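Local structure of ATP phosphoribosyltransferase (Methanobacterium thermoautotrophicum, 2VD3) at residues 214-225 and 250-261; 227-235 and 267-275. The protein probably catalyses the joining of ATP to 5-phosphoribose 1-diphosphate, the first step of histidine biosynthesis, and is captured here with inhibitory histidine bound. All coordinates share one frame; numbering follows the deposited sequence. Where two conformers were deposited one is given.

Contact 1: residues 214-225 and 250-261. With HIS (histidine), chain C; HIS (histidine), chain B.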
loop_
_atom_site.group_PDB
_atom_site.type_symbol
_atom_site.label_atom_id
_atom_site.label_comp_id
_atom_site.label_asym_id
_atom_site.label_seq_id
_atom_site.Cartn_x
_atom_site.Cartn_y
_atom_site.Cartn_z
ATOM N N GLU A 214 14.653 -31.523 1.428
ATOM C CA GLU A 214 14.326 -30.861 0.164
ATOM C C GLU A 214 14.403 -31.844 -0.994
ATOM O O GLU A 214 15.387 -32.565 -1.142
ATOM C CB GLU A 214 15.220 -29.637 -0.088
ATOM C CG GLU A 214 15.044 -28.956 -1.472
ATOM C CD GLU A 214 16.036 -29.465 -2.539
ATOM O OE1 GLU A 214 17.248 -29.573 -2.230
ATOM O OE2 GLU A 214 15.611 -29.740 -3.690
ATOM N N GLY A 215 13.336 -31.877 -1.792
ATOM C CA GLY A 215 13.232 -32.777 -2.931
ATOM C C GLY A 215 13.153 -34.234 -2.519
ATOM O O GLY A 215 13.443 -35.124 -3.322
ATOM N N LYS A 216 12.779 -34.491 -1.267
ATOM C CA LYS A 216 12.619 -35.867 -0.802
ATOM C C LYS A 216 11.195 -36.079 -0.319
ATOM O O LYS A 216 10.727 -35.379 0.580
ATOM C CB LYS A 216 13.604 -36.194 0.333
ATOM C CG LYS A 216 15.062 -35.847 0.065
ATOM C CD LYS A 216 15.653 -36.745 -0.996
ATOM C CE LYS A 216 17.153 -36.670 -0.984
ATOM N NZ LYS A 216 17.685 -36.949 -2.337
ATOM N N ARG A 217 10.506 -37.046 -0.908
ATOM C CA ARG A 217 9.146 -37.362 -0.483
ATOM C C ARG A 217 9.076 -38.830 -0.085
ATOM O O ARG A 217 9.941 -39.620 -0.481
ATOM C CB ARG A 217 8.135 -37.070 -1.601
ATOM C CG ARG A 217 8.074 -35.636 -2.110
ATOM C CD ARG A 217 7.633 -34.639 -1.040
ATOM N NE ARG A 217 7.036 -33.442 -1.636
ATOM C CZ ARG A 217 7.713 -32.383 -2.083
ATOM N NH1 ARG A 217 7.054 -31.358 -2.618
ATOM N NH2 ARG A 217 9.037 -32.340 -2.001
ATOM N N LEU A 218 8.057 -39.188 0.700
ATOM C CA LEU A 218 7.794 -40.589 1.056
ATOM C C LEU A 218 6.711 -41.173 0.142
ATOM O O LEU A 218 5.535 -40.789 0.229
ATOM C CB LEU A 218 7.393 -40.724 2.535
ATOM C CG LEU A 218 7.011 -42.110 3.078
ATOM C CD1 LEU A 218 8.220 -42.992 3.253
ATOM C CD2 LEU A 218 6.252 -41.990 4.401
ATOM N N VAL A 219 7.120 -42.106 -0.720
ATOM C CA VAL A 219 6.228 -42.700 -1.710
ATOM C C VAL A 219 5.664 -44.039 -1.228
ATOM O O VAL A 219 6.416 -44.925 -0.833
ATOM C CB VAL A 219 6.927 -42.836 -3.089
ATOM C CG1 VAL A 219 6.047 -43.580 -4.099
ATOM C CG2 VAL A 219 7.288 -41.461 -3.617
ATOM N N MET A 220 4.335 -44.159 -1.260
ATOM C CA MET A 220 3.624 -45.366 -0.820
ATOM C C MET A 220 2.772 -45.933 -1.954
ATOM O O MET A 220 2.205 -45.180 -2.747
ATOM C CB MET A 220 2.700 -45.062 0.365
ATOM C CG MET A 220 3.367 -44.457 1.573
ATOM S SD MET A 220 2.193 -43.667 2.689
ATOM C CE MET A 220 1.617 -45.032 3.690
ATOM N N LEU A 221 2.675 -47.261 -2.007
ATOM C CA LEU A 221 1.901 -47.948 -3.047
ATOM C C LEU A 221 1.382 -49.306 -2.588
ATOM O O LEU A 221 1.964 -49.939 -1.705
ATOM C CB LEU A 221 2.728 -48.116 -4.331
ATOM C CG LEU A 221 4.076 -48.853 -4.299
ATOM C CD1 LEU A 221 3.935 -50.380 -4.226
ATOM C CD2 LEU A 221 4.862 -48.482 -5.530
ATOM N N ASN A 222 0.284 -49.737 -3.202
ATOM C CA ASN A 222 -0.232 -51.084 -3.028
ATOM C C ASN A 222 0.194 -51.964 -4.205
ATOM O O ASN A 222 -0.037 -51.615 -5.363
ATOM C CB ASN A 222 -1.758 -51.059 -2.902
ATOM C CG ASN A 222 -2.230 -50.400 -1.618
ATOM O OD1 ASN A 222 -1.602 -50.528 -0.565
ATOM N ND2 ASN A 222 -3.360 -49.703 -1.698
ATOM N N ILE A 223 0.830 -53.093 -3.902
ATOM C CA ILE A 223 1.269 -54.031 -4.934
ATOM C C ILE A 223 0.835 -55.452 -4.605
ATOM O O ILE A 223 0.842 -55.858 -3.442
ATOM C CB ILE A 223 2.815 -53.959 -5.179
ATOM C CG1 ILE A 223 3.224 -54.733 -6.432
ATOM C CG2 ILE A 223 3.599 -54.475 -3.993
ATOM C CD1 ILE A 223 2.838 -54.081 -7.730
ATOM N N ASP A 224 0.438 -56.196 -5.634
ATOM C CA ASP A 224 0.196 -57.624 -5.493
ATOM C C ASP A 224 1.547 -58.306 -5.293
ATOM O O ASP A 224 2.524 -57.982 -5.982
ATOM C CB ASP A 224 -0.554 -58.181 -6.710
ATOM C CG ASP A 224 -1.906 -57.503 -6.925
ATOM O OD1 ASP A 224 -2.939 -58.096 -6.542
ATOM O OD2 ASP A 224 -1.936 -56.370 -7.460
ATOM N N ARG A 225 1.589 -59.234 -4.338
ATOM C CA ARG A 225 2.821 -59.907 -3.902
ATOM C C ARG A 225 3.649 -60.542 -5.028
ATOM O O ARG A 225 4.879 -60.604 -4.936
ATOM C CB ARG A 225 2.482 -60.969 -2.856
ATOM C CG ARG A 225 3.612 -61.316 -1.922
ATOM C CD ARG A 225 3.058 -61.763 -0.594
ATOM N NE ARG A 225 4.079 -61.716 0.448
ATOM C CZ ARG A 225 3.818 -61.627 1.749
ATOM N NH1 ARG A 225 4.817 -61.588 2.621
ATOM N NH2 ARG A 225 2.562 -61.572 2.177
ATOM N N ASN A 250 -6.563 -60.392 -2.655
ATOM C CA ASN A 250 -5.278 -60.936 -3.091
ATOM C C ASN A 250 -4.235 -60.776 -1.985
ATOM O O ASN A 250 -4.460 -60.048 -1.013
ATOM C CB ASN A 250 -4.806 -60.225 -4.369
ATOM C CG ASN A 250 -3.897 -61.100 -5.238
ATOM O OD1 ASN A 250 -4.311 -62.158 -5.735
ATOM N ND2 ASN A 250 -2.661 -60.650 -5.442
ATOM N N GLY A 251 -3.104 -61.462 -2.127
ATOM C CA GLY A 251 -1.944 -61.207 -1.284
ATOM C C GLY A 251 -1.322 -59.885 -1.705
ATOM O O GLY A 251 -0.338 -59.855 -2.443
ATOM N N VAL A 252 -1.922 -58.788 -1.254
ATOM C CA VAL A 252 -1.429 -57.453 -1.569
ATOM C C VAL A 252 -0.576 -56.959 -0.412
ATOM O O VAL A 252 -0.940 -57.129 0.752
ATOM C CB VAL A 252 -2.588 -56.460 -1.845
ATOM C CG1 VAL A 252 -2.092 -55.017 -1.875
ATOM C CG2 VAL A 252 -3.275 -56.802 -3.151
ATOM N N VAL A 253 0.571 -56.372 -0.741
ATOM C CA VAL A 253 1.374 -55.659 0.249
ATOM C C VAL A 253 1.374 -54.155 -0.029
ATOM O O VAL A 253 0.979 -53.715 -1.112
ATOM C CB VAL A 253 2.827 -56.215 0.367
ATOM C CG1 VAL A 253 2.815 -57.678 0.810
ATOM C CG2 VAL A 253 3.598 -56.055 -0.931
ATOM N N ALA A 254 1.783 -53.381 0.971
ATOM C CA ALA A 254 1.986 -51.944 0.829
ATOM C C ALA A 254 3.477 -51.675 0.950
ATOM O O ALA A 254 4.137 -52.207 1.844
ATOM C CB ALA A 254 1.223 -51.182 1.893
ATOM N N VAL A 255 4.011 -50.872 0.038
ATOM C CA VAL A 255 5.443 -50.619 0.003
ATOM C C VAL A 255 5.701 -49.125 0.121
ATOM O O VAL A 255 5.124 -48.335 -0.636
ATOM C CB VAL A 255 6.079 -51.142 -1.303
ATOM C CG1 VAL A 255 7.585 -50.930 -1.290
ATOM C CG2 VAL A 255 5.762 -52.608 -1.510
ATOM N N HIS A 256 6.531 -48.730 1.087
ATOM C CA HIS A 256 6.914 -47.325 1.269
ATOM C C HIS A 256 8.434 -47.130 1.140
ATOM O O HIS A 256 9.202 -47.935 1.667
ATOM C CB HIS A 256 6.445 -46.788 2.635
ATOM C CG HIS A 256 5.125 -47.335 3.104
ATOM N ND1 HIS A 256 4.878 -47.637 4.426
ATOM C CD2 HIS A 256 3.983 -47.629 2.434
ATOM C CE1 HIS A 256 3.645 -48.092 4.551
ATOM N NE2 HIS A 256 3.080 -48.100 3.357
ATOM N N ALA A 257 8.846 -46.054 0.473
ATOM C CA ALA A 257 10.252 -45.694 0.343
ATOM C C ALA A 257 10.389 -44.192 0.173
ATOM O O ALA A 257 9.536 -43.540 -0.434
ATOM C CB ALA A 257 10.883 -46.418 -0.828
ATOM N N VAL A 258 11.462 -43.647 0.736
ATOM C CA VAL A 258 11.832 -42.254 0.514
ATOM C C VAL A 258 12.401 -42.162 -0.903
ATOM O O VAL A 258 13.265 -42.956 -1.286
ATOM C CB VAL A 258 12.886 -41.781 1.542
ATOM C CG1 VAL A 258 13.163 -40.285 1.384
ATOM C CG2 VAL A 258 12.441 -42.102 2.967
ATOM N N VAL A 259 11.878 -41.231 -1.700
ATOM C CA VAL A 259 12.365 -41.066 -3.070
ATOM C C VAL A 259 12.647 -39.593 -3.388
ATOM O O VAL A 259 11.955 -38.704 -2.902
ATOM C CB VAL A 259 11.420 -41.708 -4.136
ATOM C CG1 VAL A 259 10.695 -42.933 -3.579
ATOM C CG2 VAL A 259 10.422 -40.711 -4.670
ATOM N N ASP A 260 13.670 -39.345 -4.197
ATOM C CA ASP A 260 13.982 -37.992 -4.624
ATOM C C ASP A 260 13.076 -37.530 -5.761
ATOM O O ASP A 260 12.715 -38.325 -6.623
ATOM C CB ASP A 260 15.442 -37.881 -5.055
ATOM C CG ASP A 260 15.869 -36.445 -5.247
ATOM O OD1 ASP A 260 16.085 -35.749 -4.233
ATOM O OD2 ASP A 260 15.961 -36.002 -6.406
ATOM N N GLU A 261 12.742 -36.238 -5.766
ATOM C CA GLU A 261 11.860 -35.640 -6.777
ATOM C C GLU A 261 12.329 -35.787 -8.229
ATOM O O GLU A 261 11.501 -35.822 -9.135
ATOM C CB GLU A 261 11.594 -34.168 -6.463
ATOM C CG GLU A 261 10.692 -33.951 -5.247
ATOM C CD GLU A 261 9.213 -33.850 -5.599
ATOM O OE1 GLU A 261 8.617 -32.793 -5.303
ATOM O OE2 GLU A 261 8.645 -34.814 -6.158
HETATM N N HIS C . -3.301 -49.660 1.916
HETATM C CA HIS C . -3.958 -48.336 2.176
HETATM C C HIS C . -5.015 -48.024 1.125
HETATM O O HIS C . -5.808 -47.099 1.290
HETATM C CB HIS C . -2.919 -47.210 2.215
HETATM C CG HIS C . -2.059 -47.138 0.990
HETATM N ND1 HIS C . -0.703 -47.392 1.017
HETATM C CD2 HIS C . -2.361 -46.841 -0.295
HETATM C CE1 HIS C . -0.208 -47.256 -0.202
HETATM N NE2 HIS C . -1.195 -46.926 -1.017
HETATM O OXT HIS C . -5.099 -48.686 0.081
HETATM N N HIS B . 12.388 -48.010 4.717
HETATM C CA HIS B . 12.164 -46.844 3.799
HETATM C C HIS B . 13.483 -46.260 3.310
HETATM O O HIS B . 13.506 -45.449 2.386
HETATM C CB HIS B . 11.342 -45.754 4.493
HETATM C CG HIS B . 11.922 -45.294 5.795
HETATM N ND1 HIS B . 11.297 -45.507 7.006
HETATM C CD2 HIS B . 13.070 -44.632 6.075
HETATM C CE1 HIS B . 12.036 -44.997 7.977
HETATM N NE2 HIS B . 13.120 -44.465 7.437
HETATM O OXT HIS B . 14.560 -46.579 3.833
#

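Contact 2: residues 227-235 and 267-275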
loop_
_atom_site.group_PDB
_atom_site.type_symbol
_atom_site.label_atom_id
_atom_site.label_comp_id
_atom_site.label_asym_id
_atom_site.label_seq_id
_atom_site.Cartn_x
_atom_site.Cartn_y
_atom_site.Cartn_z
ATOM N N ASN A 227 4.375 -59.354 -7.737
ATOM C CA ASN A 227 5.200 -58.310 -8.336
ATOM C C ASN A 227 6.084 -57.544 -7.342
ATOM O O ASN A 227 6.795 -56.618 -7.732
ATOM C CB ASN A 227 4.317 -57.347 -9.130
ATOM C CG ASN A 227 3.649 -58.016 -10.316
ATOM O OD1 ASN A 227 4.299 -58.709 -11.097
ATOM N ND2 ASN A 227 2.343 -57.808 -10.458
ATOM N N LEU A 228 6.049 -57.945 -6.070
ATOM C CA LEU A 228 6.845 -57.308 -5.009
ATOM C C LEU A 228 8.348 -57.228 -5.315
ATOM O O LEU A 228 9.028 -56.315 -4.845
ATOM C CB LEU A 228 6.609 -58.005 -3.655
ATOM C CG LEU A 228 7.412 -57.581 -2.408
ATOM C CD1 LEU A 228 7.148 -56.119 -2.020
ATOM C CD2 LEU A 228 7.151 -58.506 -1.222
ATOM N N ASP A 229 8.858 -58.172 -6.099
ATOM C CA ASP A 229 10.283 -58.207 -6.438
ATOM C C ASP A 229 10.738 -57.041 -7.330
ATOM O O ASP A 229 11.750 -56.394 -7.041
ATOM C CB ASP A 229 10.668 -59.554 -7.064
ATOM C CG ASP A 229 9.762 -59.949 -8.221
ATOM O OD1 ASP A 229 8.604 -59.473 -8.280
ATOM O OD2 ASP A 229 10.212 -60.751 -9.071
ATOM N N ARG A 230 9.993 -56.767 -8.399
ATOM C CA ARG A 230 10.339 -55.671 -9.310
ATOM C C ARG A 230 10.225 -54.293 -8.645
ATOM O O ARG A 230 10.908 -53.348 -9.045
ATOM C CB ARG A 230 9.514 -55.742 -10.599
ATOM C CG ARG A 230 9.971 -56.850 -11.550
ATOM C CD ARG A 230 9.167 -56.879 -12.846
ATOM N NE ARG A 230 7.745 -57.138 -12.617
ATOM C CZ ARG A 230 6.865 -57.423 -13.574
ATOM N NH1 ARG A 230 5.596 -57.635 -13.256
ATOM N NH2 ARG A 230 7.245 -57.501 -14.845
ATOM N N VAL A 231 9.375 -54.200 -7.622
ATOM C CA VAL A 231 9.219 -52.976 -6.834
ATOM C C VAL A 231 10.439 -52.703 -5.934
ATOM O O VAL A 231 10.762 -51.541 -5.673
ATOM C CB VAL A 231 7.907 -52.994 -6.003
ATOM C CG1 VAL A 231 7.758 -51.720 -5.175
ATOM C CG2 VAL A 231 6.697 -53.170 -6.919
ATOM N N ARG A 232 11.102 -53.769 -5.471
ATOM C CA ARG A 232 12.364 -53.667 -4.714
ATOM C C ARG A 232 13.411 -52.924 -5.522
ATOM O O ARG A 232 13.987 -51.946 -5.050
ATOM C CB ARG A 232 12.942 -55.049 -4.386
ATOM C CG ARG A 232 12.162 -55.891 -3.414
ATOM C CD ARG A 232 12.800 -57.270 -3.267
ATOM N N ALA A 233 13.648 -53.405 -6.743
ATOM C CA ALA A 233 14.649 -52.831 -7.642
ATOM C C ALA A 233 14.321 -51.400 -8.076
ATOM O O ALA A 233 15.220 -50.643 -8.436
ATOM C CB ALA A 233 14.853 -53.732 -8.865
ATOM N N LEU A 234 13.040 -51.033 -8.040
ATOM C CA LEU A 234 12.606 -49.696 -8.451
ATOM C C LEU A 234 12.658 -48.682 -7.305
ATOM O O LEU A 234 12.898 -47.491 -7.526
ATOM C CB LEU A 234 11.195 -49.738 -9.049
ATOM C CG LEU A 234 10.942 -50.490 -10.360
ATOM C CD1 LEU A 234 9.453 -50.522 -10.649
ATOM C CD2 LEU A 234 11.709 -49.897 -11.544
ATOM N N MET A 235 12.431 -49.163 -6.085
ATOM C CA MET A 235 12.405 -48.307 -4.911
ATOM C C MET A 235 13.441 -48.748 -3.879
ATOM O O MET A 235 13.070 -49.331 -2.860
ATOM C CB MET A 235 11.014 -48.325 -4.262
ATOM C CG MET A 235 9.878 -47.854 -5.139
ATOM S SD MET A 235 8.767 -46.790 -4.209
ATOM C CE MET A 235 7.850 -47.951 -3.218
ATOM N N LEU A 267 9.748 -43.125 -12.032
ATOM C CA LEU A 267 9.330 -44.152 -11.086
ATOM C C LEU A 267 7.845 -44.491 -11.230
ATOM O O LEU A 267 7.498 -45.658 -11.321
ATOM C CB LEU A 267 9.658 -43.749 -9.645
ATOM C CG LEU A 267 9.339 -44.779 -8.549
ATOM C CD1 LEU A 267 10.222 -46.032 -8.653
ATOM C CD2 LEU A 267 9.400 -44.183 -7.133
ATOM N N ILE A 268 6.985 -43.476 -11.276
ATOM C CA ILE A 268 5.533 -43.670 -11.415
ATOM C C ILE A 268 5.195 -44.561 -12.612
ATOM O O ILE A 268 4.482 -45.552 -12.461
ATOM C CB ILE A 268 4.759 -42.310 -11.485
ATOM C CG1 ILE A 268 4.812 -41.581 -10.136
ATOM C CG2 ILE A 268 3.298 -42.515 -11.904
ATOM C CD1 ILE A 268 4.707 -40.058 -10.242
ATOM N N ASN A 269 5.732 -44.222 -13.785
ATOM C CA ASN A 269 5.521 -45.012 -15.005
ATOM C C ASN A 269 6.086 -46.432 -14.886
ATOM O O ASN A 269 5.458 -47.396 -15.326
ATOM C CB ASN A 269 6.120 -44.308 -16.229
ATOM C CG ASN A 269 5.823 -42.818 -16.257
ATOM O OD1 ASN A 269 4.935 -42.335 -15.563
ATOM N ND2 ASN A 269 6.577 -42.078 -17.066
ATOM N N ARG A 270 7.269 -46.542 -14.287
ATOM C CA ARG A 270 7.894 -47.832 -14.000
ATOM C C ARG A 270 7.119 -48.659 -12.964
ATOM O O ARG A 270 7.036 -49.885 -13.072
ATOM C CB ARG A 270 9.353 -47.626 -13.571
ATOM C CG ARG A 270 10.355 -47.822 -14.708
ATOM C CD ARG A 270 11.671 -47.081 -14.467
ATOM N NE ARG A 270 11.846 -45.927 -15.360
ATOM C CZ ARG A 270 12.734 -45.862 -16.354
ATOM N NH1 ARG A 270 13.559 -46.877 -16.598
ATOM N NH2 ARG A 270 12.806 -44.775 -17.110
ATOM N N LEU A 271 6.540 -47.989 -11.971
ATOM C CA LEU A 271 5.708 -48.661 -10.966
ATOM C C LEU A 271 4.372 -49.151 -11.534
ATOM O O LEU A 271 3.990 -50.300 -11.301
ATOM C CB LEU A 271 5.472 -47.770 -9.738
ATOM C CG LEU A 271 6.664 -47.377 -8.857
ATOM C CD1 LEU A 271 6.257 -46.299 -7.843
ATOM C CD2 LEU A 271 7.301 -48.588 -8.170
ATOM N N LYS A 272 3.679 -48.282 -12.275
ATOM C CA LYS A 272 2.387 -48.615 -12.891
ATOM C C LYS A 272 2.474 -49.806 -13.850
ATOM O O LYS A 272 1.599 -50.674 -13.853
ATOM C CB LYS A 272 1.802 -47.401 -13.624
ATOM C CG LYS A 272 1.345 -46.254 -12.716
ATOM C CD LYS A 272 0.121 -46.601 -11.880
ATOM C CE LYS A 272 -1.142 -46.703 -12.724
ATOM N NZ LYS A 272 -2.243 -47.332 -11.941
ATOM N N ALA A 273 3.539 -49.835 -14.649
ATOM C CA ALA A 273 3.800 -50.911 -15.605
ATOM C C ALA A 273 4.067 -52.265 -14.925
ATOM O O ALA A 273 4.004 -53.312 -15.569
ATOM C CB ALA A 273 4.960 -50.529 -16.517
ATOM N N VAL A 274 4.354 -52.234 -13.624
ATOM C CA VAL A 274 4.630 -53.450 -12.852
ATOM C C VAL A 274 3.418 -53.914 -12.020
ATOM O O VAL A 274 3.413 -55.016 -11.466
ATOM C CB VAL A 274 5.944 -53.297 -12.016
ATOM C CG1 VAL A 274 5.877 -54.009 -10.658
ATOM C CG2 VAL A 274 7.137 -53.784 -12.831
ATOM N N GLY A 275 2.379 -53.085 -11.972
ATOM C CA GLY A 275 1.146 -53.443 -11.273
ATOM C C GLY A 275 0.916 -52.664 -9.991
ATOM O O GLY A 275 0.014 -52.984 -9.215
#

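Contact 1: residues 214-225 and 250-261
K216 and D260 face each other near one end of antiparallel strands 216-224 and 252-260. With CG set beside the backbone N (chi1 -50°) and a second bend at chi2, the lysine chain folds back until NZ meets D260 OD1 at 2.8 Å, from above the carboxylate plane, in a salt bridge. The same OD1 lies 2.9 Å from G215 O, another acceptor, and the lysine charge probably eases that crowding. With an alanine in place of K216, D260 OD1 would probably face the G215 carbonyl without its positive mate. On the other face, E261 OE1 hovers over the R217 guanidinium, 3.4 Å from NH2, as a charge pair with no N-H aimed at it; both residues have salt-bridge partners on a second subunit, E285 and R286.

Paired main-chain bonds join the strands at R217-V259, V219-A257, L221-V255 and I223-V253. V219, V259, L221, V255, I223 and V253 share one face, where beta-branched valine and isoleucine suit the extended strands and build an aliphatic surface. I223 CG2 lies alongside V253 CG2 at 3.4 Å, while V219 crosses V259 at about a right angle. Across the non-hydrogen-bonded pair M220-H256, in one of two histidine conformers, the M220 methyl CE sits over the imidazole face, 3.7 Å from its centroid.

The face bearing N222 binds histidine: N222 ND2 gives a bond to the ligand OXT (2.7 Å), and its OD1 takes one from the ligand amino N (3.1 Å). M238, T239, G240 and T242 of the second subunit complete this site. The V258 backbone N hydrogen-bonds the O of the other histidine.

In the four-stranded sheet these strands are central, flanked by 242-246 and 279-283, with helix 228-234 on the I223, V253 and V255 side.

Contact 2: residues 227-235 and 267-275
V274 overlaps R230, its CG2 methyl lying over one face of the guanidinium, 3.4 Å from NE. The arginine chain bends at chi3 (-62°), which swings its head back toward the start of its own helix, where NH1 bonds N227 OD1 at 2.7 Å from well above the amide's carbonyl plane. A long, partly apolar chain thus serves twice: its carbons and flat head lie against a valine while its charge stays near solvent. The other valine methyl, CG1, touches both V231 CG2 and N227 CB.

Further along, L234 wedges between the residues of helix 267-272. Its CD1 reaches L271 CD2 at 3.8 Å and the R270 carbonyl oxygen, while the L234 and R270 side chains cross at about a right angle, CD2 touching CB. Leucine suits this place because its two methyls can touch different neighbours. L267 answers from the other helix by laying CD1 against L234 O and CD2 against M235 SD, 4.0 Å away. M235 CG also meets L271 CD2.

No hydrogen bond joins the two segments; interlocking side chains do the work. The helix segments run antiparallel at 166°, their axes 10.4 Å apart. G275, the first residue to leave helical angles, closes a Schellman motif with positive phi; a side chain there would press on N227 ND2 and jam against the V274 carbonyl O.

Two antiparallel helices stacked on one side of a four-stranded antiparallel sheet of order 2-3-1-4, in beta-alpha-beta-beta-alpha-beta sequence, are the layout of the ferredoxin-like fold, as in the GlnB-like domains.

In the fold
Contacts 1 and 2 lie about 9 Å apart between centres, as the sheet and the helical layer of one C-terminal domain. Along the chain their segments alternate: strand 216-224 leads to helix 228-234, and strand 252-260 to helix 264-272, giving two successive strand-helix units. The layers meet directly, with L221 CD2 3.5 Å from L271 CD1, V255 CG1 3.6 Å from M235 CE and V253 CG2 3.7 Å from L228 CD1. Helices thus cover the aliphatic side of the sheet, while the other side carries N222 toward bound histidine and neighbouring subunits. Since the bound histidine takes bonds from more than one subunit, it probably links their C-terminal domains, consistent with the inhibited state.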